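Local coordinates for protein Fe(2+) transporter FeoB (Escherichia coli, PDB 3I8S) that takes up ferrous iron across the inner membrane in a GTP-driven process, its cytosolic G domain, the part described here, binding and slowly hydrolysing GTP, at residues A[14-19]-A[54-59]. Numbering follows the deposited sequence.
Sequences SGKTTL and LVDLPG
With CG anti to the backbone N (chi1 -168°) and chi2 likewise extended, the Lys16 side chain runs straight out from the first turn of helix 16-24 toward residues 56-59, then bends at chi3 (75°) and again at chi4, which delivers NZ to the backbone of the loop following strand 51-56. There Lys16 NZ donates a hydrogen bond of 2.8 Å to Leu57 O, arriving nearly end-on to the carbonyl at a C=O...N angle of 161°. A water accepts from the same ammonium, 2.6 Å from Lys16 NZ, and probably donates to Pro58 O, 2.7 Å from the water, so that a likely bridge joins the direct bond. Gly59 N is also near, at 3.3 Å from Lys16 NZ, but both are donors and no bond joins them. Asp56, its CG also anti to the backbone N, brings its carboxylate across the lysine chain: OD1 lies 3.0 Å from Lys16 CE, a tight and somewhat doubtful approach because the lysine is modelled in two conformers. Lys16 NZ and Asp56 OD1 stand 4.2 Å apart, too far for a salt bridge, and OD1 is buried without a hydrogen-bond partner in this nucleotide-free model. The opposite charges probably still attract, yet the ammonium is turned to the main chain of Leu57. Leu8 of strand 4-10 touches both Lys16 and Asp56, and Phe20 packs on Asp56 from the next turn of the helix. In P-loop GTPases the Walker A lysine normally binds the nucleotide phosphates; consistent with an empty site, its ammonium is here held instead by the backbone of the DLPG sequence, Asp56 to Gly59, which is the DxxG motif. The pairing joins the P-loop, an experimentally established GTP-binding element, to the predicted GTP-binding residues 56-59, the G1 and G3 motifs of a P-loop GTPase fold.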
# COMPACT_ATOMS: atom_id res chain seq x y z
N SER A 14 0.40 -1.31 -14.03
CA SER A 14 1.56 -0.69 -13.36
C SER A 14 2.85 -1.44 -13.60
O SER A 14 3.90 -1.02 -13.09
CB SER A 14 1.32 -0.54 -11.87
OG SER A 14 1.15 -1.78 -11.21
N GLY A 15 2.79 -2.52 -14.36
CA GLY A 15 3.95 -3.40 -14.56
C GLY A 15 4.00 -4.56 -13.58
O GLY A 15 4.93 -5.34 -13.55
N LYS A 16 2.95 -4.69 -12.78
CA LYS A 16 2.96 -5.68 -11.72
C LYS A 16 2.87 -7.09 -12.29
O LYS A 16 3.54 -8.02 -11.81
CB LYS A 16 1.84 -5.35 -10.73
CG LYS A 16 1.87 -6.09 -9.44
CD LYS A 16 0.58 -5.84 -8.70
CE LYS A 16 -0.57 -6.62 -9.32
NZ LYS A 16 -1.80 -5.82 -9.30
N THR A 17 2.07 -7.28 -13.35
CA THR A 17 1.98 -8.56 -13.98
C THR A 17 3.30 -9.01 -14.61
O THR A 17 3.66 -10.18 -14.50
CB THR A 17 0.88 -8.59 -15.03
OG1 THR A 17 -0.34 -8.34 -14.34
CG2 THR A 17 0.83 -9.91 -15.73
N THR A 18 3.98 -8.10 -15.30
CA THR A 18 5.24 -8.48 -15.93
C THR A 18 6.29 -8.80 -14.85
O THR A 18 7.06 -9.78 -15.04
CB THR A 18 5.77 -7.43 -16.88
OG1 THR A 18 5.94 -6.20 -16.16
CG2 THR A 18 4.79 -7.25 -18.08
N LEU A 19 6.32 -8.04 -13.76
CA LEU A 19 7.23 -8.31 -12.64
C LEU A 19 6.95 -9.69 -12.04
O LEU A 19 7.86 -10.47 -11.75
CB LEU A 19 7.20 -7.22 -11.55
CG LEU A 19 8.18 -7.43 -10.38
CD1 LEU A 19 9.66 -7.71 -10.91
CD2 LEU A 19 8.13 -6.23 -9.41
N LEU A 54 5.11 -15.69 -3.67
CA LEU A 54 4.64 -14.39 -4.16
C LEU A 54 3.19 -14.50 -4.58
O LEU A 54 2.86 -15.26 -5.48
CB LEU A 54 5.50 -13.95 -5.36
CG LEU A 54 5.31 -12.55 -5.91
CD1 LEU A 54 5.71 -11.55 -4.80
CD2 LEU A 54 6.09 -12.39 -7.28
N VAL A 55 2.34 -13.74 -3.92
CA VAL A 55 0.91 -13.71 -4.16
C VAL A 55 0.57 -12.44 -4.93
O VAL A 55 0.82 -11.31 -4.46
CB VAL A 55 0.11 -13.76 -2.81
CG1 VAL A 55 -1.39 -13.72 -3.11
CG2 VAL A 55 0.50 -14.99 -2.00
N ASP A 56 0.06 -12.62 -6.12
CA ASP A 56 -0.23 -11.48 -7.00
C ASP A 56 -1.59 -10.91 -6.62
O ASP A 56 -2.61 -11.58 -6.83
CB ASP A 56 -0.26 -11.94 -8.45
CG ASP A 56 -0.53 -10.78 -9.43
OD1 ASP A 56 -0.13 -9.63 -9.19
OD2 ASP A 56 -1.10 -11.08 -10.47
N LEU A 57 -1.65 -9.70 -6.14
CA LEU A 57 -2.96 -9.16 -5.74
C LEU A 57 -3.62 -8.39 -6.91
O LEU A 57 -2.92 -7.82 -7.76
CB LEU A 57 -2.80 -8.27 -4.52
CG LEU A 57 -2.14 -8.88 -3.29
CD1 LEU A 57 -2.13 -7.88 -2.17
CD2 LEU A 57 -2.85 -10.20 -2.92
N PRO A 58 -4.97 -8.37 -6.98
CA PRO A 58 -5.61 -7.67 -8.10
C PRO A 58 -5.21 -6.21 -8.09
O PRO A 58 -4.96 -5.65 -7.04
CB PRO A 58 -7.10 -7.84 -7.83
CG PRO A 58 -7.21 -8.99 -6.94
CD PRO A 58 -5.97 -8.97 -6.09
N GLY A 59 -5.06 -5.62 -9.27
CA GLY A 59 -4.67 -4.21 -9.38
C GLY A 59 -5.73 -3.34 -8.74
O GLY A 59 -6.92 -3.60 -8.88
O HOH W 1 -2.33 -5.29 -6.76